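Local coordinates for LPS-assembly lipoprotein (Caulobacter crescentus, PDB 4KWY) that probably takes part, as an LptE-family lipoprotein, in assembling lipopolysaccharide at the outer membrane, at residues A65-L70 with S95-S100. Sequence-based numbering, arbitrary orientation.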
loop_
_atom_site.group_PDB
_atom_site.type_symbol
_atom_site.label_atom_id
_atom_site.label_comp_id
_atom_site.label_asym_id
_atom_site.label_seq_id
_atom_site.Cartn_x
_atom_site.Cartn_y
_atom_site.Cartn_z
ATOM N N ALA A 65 0.719 -27.877 -5.961
ATOM C CA ALA A 65 1.709 -28.064 -4.893
ATOM C C ALA A 65 2.495 -26.755 -4.631
ATOM O O ALA A 65 3.003 -26.113 -5.566
ATOM C CB ALA A 65 2.672 -29.188 -5.250
ATOM N N ASN A 66 2.562 -26.374 -3.334
ATOM C CA ASN A 66 3.252 -25.211 -2.786
ATOM C C ASN A 66 2.774 -23.893 -3.414
ATOM O O ASN A 66 3.591 -22.994 -3.556
ATOM C CB ASN A 66 4.797 -25.358 -2.882
ATOM C CG ASN A 66 5.415 -26.327 -1.880
ATOM O OD1 ASN A 66 4.993 -26.443 -0.719
ATOM N ND2 ASN A 66 6.479 -27.006 -2.286
ATOM N N ARG A 67 1.459 -23.770 -3.776
ATOM C CA ARG A 67 0.887 -22.499 -4.248
ATOM C C ARG A 67 0.140 -21.860 -3.080
ATOM O O ARG A 67 -0.637 -22.528 -2.400
ATOM C CB ARG A 67 -0.013 -22.594 -5.504
ATOM C CG ARG A 67 -0.627 -21.200 -5.866
ATOM C CD ARG A 67 -1.344 -21.079 -7.201
ATOM N NE ARG A 67 -0.424 -21.338 -8.311
ATOM C CZ ARG A 67 -0.775 -21.914 -9.452
ATOM N NH1 ARG A 67 -2.040 -22.242 -9.676
ATOM N NH2 ARG A 67 0.135 -22.168 -10.380
ATOM N N PHE A 68 0.378 -20.582 -2.839
ATOM C CA PHE A 68 -0.234 -19.890 -1.718
ATOM C C PHE A 68 -0.946 -18.644 -2.153
ATOM O O PHE A 68 -0.543 -18.044 -3.145
ATOM C CB PHE A 68 0.852 -19.519 -0.701
ATOM C CG PHE A 68 1.346 -20.673 0.127
ATOM C CD1 PHE A 68 2.300 -21.559 -0.374
ATOM C CD2 PHE A 68 0.856 -20.886 1.407
ATOM C CE1 PHE A 68 2.729 -22.650 0.386
ATOM C CE2 PHE A 68 1.267 -21.990 2.156
ATOM C CZ PHE A 68 2.215 -22.848 1.650
ATOM N N GLU A 69 -2.011 -18.250 -1.415
ATOM C CA GLU A 69 -2.728 -17.000 -1.656
ATOM C C GLU A 69 -2.517 -16.092 -0.471
ATOM O O GLU A 69 -2.660 -16.499 0.674
ATOM C CB GLU A 69 -4.215 -17.164 -1.963
ATOM C CG GLU A 69 -4.825 -15.854 -2.467
ATOM C CD GLU A 69 -6.285 -15.873 -2.877
ATOM O OE1 GLU A 69 -7.153 -15.906 -1.975
ATOM O OE2 GLU A 69 -6.562 -15.779 -4.095
ATOM N N LEU A 70 -2.136 -14.863 -0.756
ATOM C CA LEU A 70 -1.852 -13.863 0.235
ATOM C C LEU A 70 -2.777 -12.675 0.011
ATOM O O LEU A 70 -2.989 -12.247 -1.123
ATOM C CB LEU A 70 -0.396 -13.506 0.050
ATOM C CG LEU A 70 0.227 -12.569 1.031
ATOM C CD1 LEU A 70 0.791 -13.327 2.214
ATOM C CD2 LEU A 70 1.337 -11.888 0.351
ATOM N N SER A 95 -5.217 -9.312 -3.608
ATOM C CA SER A 95 -4.828 -10.724 -3.476
ATOM C C SER A 95 -3.781 -11.091 -4.488
ATOM O O SER A 95 -3.872 -10.678 -5.630
ATOM C CB SER A 95 -6.026 -11.648 -3.646
ATOM O OG SER A 95 -6.715 -11.683 -2.411
ATOM N N VAL A 96 -2.770 -11.849 -4.054
ATOM C CA VAL A 96 -1.707 -12.381 -4.896
ATOM C C VAL A 96 -1.522 -13.866 -4.568
ATOM O O VAL A 96 -1.920 -14.340 -3.490
ATOM C CB VAL A 96 -0.359 -11.611 -4.780
ATOM C CG1 VAL A 96 -0.504 -10.165 -5.189
ATOM C CG2 VAL A 96 0.254 -11.726 -3.388
ATOM N N THR A 97 -0.925 -14.593 -5.510
ATOM C CA THR A 97 -0.510 -15.965 -5.337
ATOM C C THR A 97 1.008 -16.004 -5.512
ATOM O O THR A 97 1.593 -15.116 -6.147
ATOM C CB THR A 97 -1.232 -16.950 -6.262
ATOM O OG1 THR A 97 -0.898 -16.675 -7.611
ATOM C CG2 THR A 97 -2.749 -17.008 -6.034
ATOM N N TYR A 98 1.650 -16.992 -4.888
ATOM C CA TYR A 98 3.074 -17.256 -5.050
ATOM C C TYR A 98 3.244 -18.719 -5.035
ATOM O O TYR A 98 2.482 -19.440 -4.371
ATOM C CB TYR A 98 3.996 -16.544 -4.039
ATOM C CG TYR A 98 3.768 -16.874 -2.582
ATOM C CD1 TYR A 98 4.449 -17.926 -1.970
ATOM C CD2 TYR A 98 2.925 -16.090 -1.793
ATOM C CE1 TYR A 98 4.280 -18.204 -0.612
ATOM C CE2 TYR A 98 2.731 -16.373 -0.438
ATOM C CZ TYR A 98 3.425 -17.417 0.152
ATOM O OH TYR A 98 3.227 -17.723 1.471
ATOM N N ASP A 99 4.182 -19.173 -5.851
ATOM C CA ASP A 99 4.452 -20.584 -5.946
ATOM C C ASP A 99 5.715 -20.869 -5.151
ATOM O O ASP A 99 6.819 -20.582 -5.610
ATOM C CB ASP A 99 4.534 -21.027 -7.421
ATOM C CG ASP A 99 3.185 -21.364 -8.048
ATOM O OD1 ASP A 99 2.239 -20.592 -7.861
ATOM O OD2 ASP A 99 3.098 -22.381 -8.754
ATOM N N SER A 100 5.532 -21.378 -3.920
ATOM C CA SER A 100 6.596 -21.749 -2.973
ATOM C C SER A 100 7.463 -22.936 -3.492
ATOM O O SER A 100 7.304 -23.423 -4.619
ATOM C CB SER A 100 5.993 -22.084 -1.606
ATOM O OG SER A 100 6.893 -21.837 -0.541
#
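F68 and Y98 exchange both backbone hydrogen bonds, F68 N giving to Y98 O at 2.8 Å and Y98 N to F68 O at 3.0 Å. L70 and V96 repeat this pairing, and S100 N adds a more bent bond (131°) to N66 O. These bonds join the open ends of the long antiparallel hairpin of strands 67-80 and 86-99 in the LptE-like fold. R67 and E69, in non-hydrogen-bonded pairs with D99 and T97, make backbone hydrogen bonds instead to L61 and V59; T97 O accepts from R117 NH2 of helix 104-135. The long R67 reaches short D99: NE meets the syn side of OD1 at 2.8 Å, nearly straight and in the guanidinium plane, while NH2 reaches OD2 only weakly. A leucine in place of R67 would probably leave the D99 carboxylate without its charge partner in this pair. On the other face, apolar L70 and V96 lie side by side against the helix. Y98 chi1 (60°) starts its ring toward strand 67-70, into a CH-pi contact, F68 CB 3.7 Å from the Y98 ring centroid and displaced toward CZ; the ring planes lie 10° apart, with little overlap. N66, both donor and acceptor, gives ND2 to D102 OD1 and accepts R60 NH1 at OD1.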